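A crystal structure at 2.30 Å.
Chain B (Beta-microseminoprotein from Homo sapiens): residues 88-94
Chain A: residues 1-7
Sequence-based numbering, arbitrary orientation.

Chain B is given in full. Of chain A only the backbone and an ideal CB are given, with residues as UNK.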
ATOM      1  N   SER B  88      13.942 -17.026 -10.524  1.00 25.50           N
ATOM      2  CA  SER B  88      13.371 -16.999  -9.191  1.00 33.51           C
ATOM      3  C   SER B  88      13.451 -15.590  -8.598  1.00 26.61           C
ATOM      4  O   SER B  88      14.425 -14.866  -8.814  1.00 28.15           O
ATOM      5  CB  SER B  88      14.034 -18.036  -8.273  1.00 43.63           C
ATOM      6  OG  SER B  88      15.289 -17.577  -7.802  1.00 48.53           O
ATOM      7  N   VAL B  89      12.405 -15.215  -7.870  1.00 24.63           N
ATOM      8  CA  VAL B  89      12.301 -13.899  -7.252  1.00 24.47           C
ATOM      9  C   VAL B  89      12.326 -14.046  -5.743  1.00 19.68           C
ATOM     10  O   VAL B  89      11.453 -14.674  -5.161  1.00 21.83           O
ATOM     11  CB  VAL B  89      10.977 -13.177  -7.603  1.00 20.95           C
ATOM     12  CG1 VAL B  89      10.833 -11.836  -6.772  1.00 11.71           C
ATOM     13  CG2 VAL B  89      10.868 -12.933  -9.089  1.00 18.26           C
ATOM     14  N   SER B  90      13.302 -13.426  -5.112  1.00 15.26           N
ATOM     15  CA  SER B  90      13.423 -13.517  -3.674  1.00 25.27           C
ATOM     16  C   SER B  90      12.631 -12.430  -2.925  1.00 34.54           C
ATOM     17  O   SER B  90      12.368 -12.571  -1.725  1.00 34.59           O
ATOM     18  CB  SER B  90      14.897 -13.463  -3.288  1.00 20.89           C
ATOM     19  OG  SER B  90      15.506 -12.318  -3.848  1.00 30.41           O
ATOM     20  N   GLU B  91      12.256 -11.352  -3.615  1.00 34.16           N
ATOM     21  CA  GLU B  91      11.482 -10.287  -2.964  1.00 28.67           C
ATOM     22  C   GLU B  91      10.525  -9.530  -3.880  1.00 24.93           C
ATOM     23  O   GLU B  91      10.930  -8.985  -4.915  1.00 27.97           O
ATOM     24  CB  GLU B  91      12.395  -9.287  -2.235  1.00 32.43           C
ATOM     25  CG  GLU B  91      11.598  -8.140  -1.587  1.00 38.04           C
ATOM     26  CD  GLU B  91      12.439  -7.138  -0.793  1.00 37.49           C
ATOM     27  OE1 GLU B  91      13.679  -7.236  -0.785  1.00 37.19           O
ATOM     28  OE2 GLU B  91      11.844  -6.233  -0.170  1.00 40.63           O
ATOM     29  N   TRP B  92       9.255  -9.502  -3.481  1.00 22.57           N
ATOM     30  CA  TRP B  92       8.238  -8.714  -4.163  1.00 20.61           C
ATOM     31  C   TRP B  92       7.790  -7.575  -3.263  1.00 30.23           C
ATOM     32  O   TRP B  92       7.822  -7.674  -2.033  1.00 27.72           O
ATOM     33  CB  TRP B  92       7.005  -9.550  -4.491  1.00 24.53           C
ATOM     34  CG  TRP B  92       7.225 -10.697  -5.406  1.00 26.15           C
ATOM     35  CD1 TRP B  92       7.724 -11.928  -5.077  1.00 17.89           C
ATOM     36  CD2 TRP B  92       6.923 -10.745  -6.803  1.00 21.66           C
ATOM     37  NE1 TRP B  92       7.759 -12.732  -6.187  1.00 23.69           N
ATOM     38  CE2 TRP B  92       7.274 -12.030  -7.260  1.00 21.62           C
ATOM     39  CE3 TRP B  92       6.399  -9.821  -7.711  1.00 24.23           C
ATOM     40  CZ2 TRP B  92       7.108 -12.419  -8.582  1.00 25.52           C
ATOM     41  CZ3 TRP B  92       6.233 -10.204  -9.021  1.00 25.15           C
ATOM     42  CH2 TRP B  92       6.591 -11.495  -9.451  1.00 31.23           C
ATOM     43  N   ILE B  93       7.325  -6.501  -3.878  1.00 26.75           N
ATOM     44  CA  ILE B  93       6.791  -5.389  -3.116  1.00 21.75           C
ATOM     45  C   ILE B  93       5.478  -4.940  -3.716  1.00 28.17           C
ATOM     46  O   ILE B  93       5.321  -4.948  -4.937  1.00 30.48           O
ATOM     47  CB  ILE B  93       7.786  -4.236  -3.080  1.00 30.79           C
ATOM     48  CG1 ILE B  93       8.767  -4.467  -1.928  1.00 30.12           C
ATOM     49  CG2 ILE B  93       7.053  -2.909  -2.946  1.00 41.06           C
ATOM     50  CD1 ILE B  93       9.793  -3.391  -1.748  1.00 31.38           C
ATOM     51  N   ILE B  94       4.525  -4.572  -2.861  1.00 28.57           N
ATOM     52  CA  ILE B  94       3.241  -4.063  -3.327  1.00 27.18           C
ATOM     53  C   ILE B  94       2.641  -3.031  -2.395  1.00 37.87           C
ATOM     54  O   ILE B  94       2.409  -3.311  -1.215  1.00 39.03           O
ATOM     55  CB  ILE B  94       2.202  -5.166  -3.506  1.00 31.26           C
ATOM     56  CG1 ILE B  94       0.976  -4.596  -4.214  1.00 29.75           C
ATOM     57  CG2 ILE B  94       1.788  -5.753  -2.158  1.00 33.06           C
ATOM     58  CD1 ILE B  94      -0.108  -5.617  -4.431  1.00 24.86           C
ATOM     59  OXT ILE B  94       2.364  -1.912  -2.830  1.00 32.03           O
TER
ATOM     60  N   UNK A   1       2.250  -0.219   2.433  1.00 21.76           N
ATOM     61  CA  UNK A   1       2.877  -1.123   1.503  1.00 26.59           C
ATOM     62  C   UNK A   1       3.572  -2.297   2.208  1.00 21.97           C
ATOM     63  O   UNK A   1       3.855  -2.253   3.404  1.00 16.00           O
ATOM     64  CB  UNK A   1       3.882  -0.355   0.642  1.00 26.59           C
ATOM     65  N   UNK A   2       3.854  -3.336   1.432  1.00 18.46           N
ATOM     66  CA  UNK A   2       4.302  -4.609   1.963  1.00 21.30           C
ATOM     67  C   UNK A   2       5.482  -5.169   1.171  1.00 29.06           C
ATOM     68  O   UNK A   2       5.616  -4.891  -0.018  1.00 26.90           O
ATOM     69  CB  UNK A   2       3.146  -5.611   1.964  1.00 21.30           C
ATOM     70  N   UNK A   3       6.335  -5.952   1.831  1.00 22.76           N
ATOM     71  CA  UNK A   3       7.245  -6.837   1.113  1.00 18.28           C
ATOM     72  C   UNK A   3       6.849  -8.296   1.342  1.00 20.31           C
ATOM     73  O   UNK A   3       6.225  -8.625   2.350  1.00 23.93           O
ATOM     74  CB  UNK A   3       8.690  -6.598   1.555  1.00 18.28           C
ATOM     75  N   UNK A   4       7.181  -9.144   0.372  1.00 20.01           N
ATOM     76  CA  UNK A   4       6.904 -10.576   0.387  1.00 21.42           C
ATOM     77  C   UNK A   4       8.193 -11.305   0.038  1.00 33.40           C
ATOM     78  O   UNK A   4       8.774 -11.059  -1.031  1.00 29.77           O
ATOM     79  CB  UNK A   4       5.780 -10.941  -0.585  1.00 21.42           C
ATOM     80  N   UNK A   5       8.633 -12.203   0.917  1.00 29.02           N
ATOM     81  CA  UNK A   5       9.826 -12.999   0.669  1.00 28.04           C
ATOM     82  C   UNK A   5       9.553 -14.480   0.939  1.00 31.83           C
ATOM     83  O   UNK A   5       8.603 -14.825   1.654  1.00 23.35           O
ATOM     84  CB  UNK A   5      10.986 -12.504   1.535  1.00 28.04           C
ATOM     85  N   UNK A   6      10.377 -15.367   0.348  1.00 35.74           N
ATOM     86  CA  UNK A   6      10.219 -16.813   0.535  1.00 33.01           C
ATOM     87  C   UNK A   6      10.470 -17.184   1.976  1.00 36.75           C
ATOM     88  O   UNK A   6      11.400 -16.677   2.605  1.00 36.10           O
ATOM     89  CB  UNK A   6      11.165 -17.592  -0.381  1.00 33.01           C
ATOM     90  N   UNK A   7       9.630 -18.047   2.516  1.00 35.44           N
ATOM     91  CA  UNK A   7       9.912 -18.578   3.827  1.00 29.89           C
ATOM     92  C   UNK A   7      10.770 -19.828   3.633  1.00 32.19           C
ATOM     93  O   UNK A   7      10.269 -20.858   3.190  1.00 40.09           O
ATOM     94  CB  UNK A   7       8.626 -18.883   4.597  1.00 29.89           C
TER

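The two stretches run antiparallel, with the C-terminal residue of chain B beside the first residue of chain A, and backbone hydrogen bonds set the register before any side chain is considered.

At position 1 the ideal CB points sideways, 3.8 Å from Ile94(B) O, one oxygen of the C-terminal carboxylate. A small donor would suit such an acceptor, though a short aliphatic group could also rest near Ile93(B). The residue is Ser1(A): its OG gives a weak hydrogen bond to Ile94(B) O at 2.9 Å.

Position 2 is pinned by its backbone. Its N donates to Ile94(B) O at 3.0 Å, and its O accepts from Ile94(B) N at 3.1 Å. The CB leaves sideways, with a methyl of Ile94(B) nearby, so small or moderately apolar side chains fit. Cys2(A) is found, its CB 4.3 Å from Ile94(B) CG2; it is covalently bonded to a group elsewhere in the structure.

Position 3 pairs with Ile93(B) in a non-hydrogen-bonded pair, both side chains on the same face. The ideal CB lies 4.1 Å from Ile93(B) CG1 and 3.6 Å from Glu91(B) OE2. An apolar base answers the isoleucine; a basic end could answer the carboxylate, and an aromatic ring is equally plausible. Tyr3(A) places CB 4.0 Å from Ile93(B) CG1, while its p rotamer leads the ring away from chain B and leaves the carboxylate without a charged partner here.

Position 4 forms a hydrogen-bonded pair with Trp92(B): its N donates to Trp92(B) O, and Trp92(B) N donates to its O, both at 2.9 Å. Its CB shares a face with Trp92(B), and Ile94(B) offers a methyl on that side. Extended backbone angles (-131/123) favor a beta-branched or aromatic residue, and a long apolar one could reach the methyl. Phe4(A), rotamer m, does so: CE1 lies 3.9 Å from Ile94(B) CG2, and its CB lies 4.2 Å from Trp92(B) CB.

At position 5 the CB is sideways, 3.5 Å from Ser90(B) O, and extended angles again suit beta-branched residues such as valine, isoleucine or threonine. In Ile5(A), CG2 approaches Glu91(B) CB at 4.1 Å, whereas the end of the side chain leads away.

Position 6 has phi near -65° and no backbone hydrogen bond to chain B, so proline is admissible among many choices. Pro6(A) brings CG to 4.2 Å from Val89(B) O.

Position 7 is beyond chain B's reach, leaving its identity open; Asn7(A) has ND2 hydrogen-bonded elsewhere in the structure and OD1 to a residue flanking the stretches.

Chain A 1-7: SCYFIPN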
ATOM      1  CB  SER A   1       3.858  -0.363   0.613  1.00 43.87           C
ATOM      2  OG  SER A   1       4.094  -1.075  -0.593  1.00 53.75           O
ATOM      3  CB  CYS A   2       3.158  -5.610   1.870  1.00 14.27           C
ATOM      4  SG  CYS A   2       1.554  -5.076   2.517  1.00 19.05           S
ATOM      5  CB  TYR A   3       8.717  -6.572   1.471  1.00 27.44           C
ATOM      6  CG  TYR A   3       9.128  -6.886   2.900  1.00 22.83           C
ATOM      7  CD1 TYR A   3       9.402  -8.184   3.288  1.00 20.64           C
ATOM      8  CD2 TYR A   3       9.277  -5.878   3.843  1.00 20.04           C
ATOM      9  CE1 TYR A   3       9.789  -8.493   4.569  1.00 17.49           C
ATOM     10  CE2 TYR A   3       9.666  -6.173   5.150  1.00 21.36           C
ATOM     11  CZ  TYR A   3       9.924  -7.495   5.500  1.00 24.87           C
ATOM     12  OH  TYR A   3      10.319  -7.849   6.773  1.00 23.69           O
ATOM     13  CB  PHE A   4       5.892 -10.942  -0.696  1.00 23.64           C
ATOM     14  CG  PHE A   4       4.490 -10.590  -0.359  1.00 31.58           C
ATOM     15  CD1 PHE A   4       4.041  -9.287  -0.492  1.00 23.77           C
ATOM     16  CD2 PHE A   4       3.605 -11.566   0.081  1.00 37.63           C
ATOM     17  CE1 PHE A   4       2.736  -8.954  -0.174  1.00 26.26           C
ATOM     18  CE2 PHE A   4       2.289 -11.240   0.398  1.00 36.19           C
ATOM     19  CZ  PHE A   4       1.857  -9.932   0.269  1.00 27.98           C
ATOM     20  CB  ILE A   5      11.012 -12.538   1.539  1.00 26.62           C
ATOM     21  CG1 ILE A   5      10.695 -12.744   3.016  1.00 35.64           C
ATOM     22  CG2 ILE A   5      11.362 -11.087   1.257  1.00 27.19           C
ATOM     23  CD1 ILE A   5      11.848 -12.393   3.942  1.00 39.64           C
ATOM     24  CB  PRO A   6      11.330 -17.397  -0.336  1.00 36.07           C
ATOM     25  CG  PRO A   6      11.572 -16.381  -1.363  1.00 40.81           C
ATOM     26  CD  PRO A   6      11.406 -15.068  -0.658  1.00 38.85           C
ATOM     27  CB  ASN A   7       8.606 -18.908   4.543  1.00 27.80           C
ATOM     28  CG  ASN A   7       8.828 -19.645   5.841  1.00 34.03           C
ATOM     29  OD1 ASN A   7       9.921 -19.625   6.398  1.00 39.86           O
ATOM     30  ND2 ASN A   7       7.790 -20.298   6.332  1.00 36.05           N
TER
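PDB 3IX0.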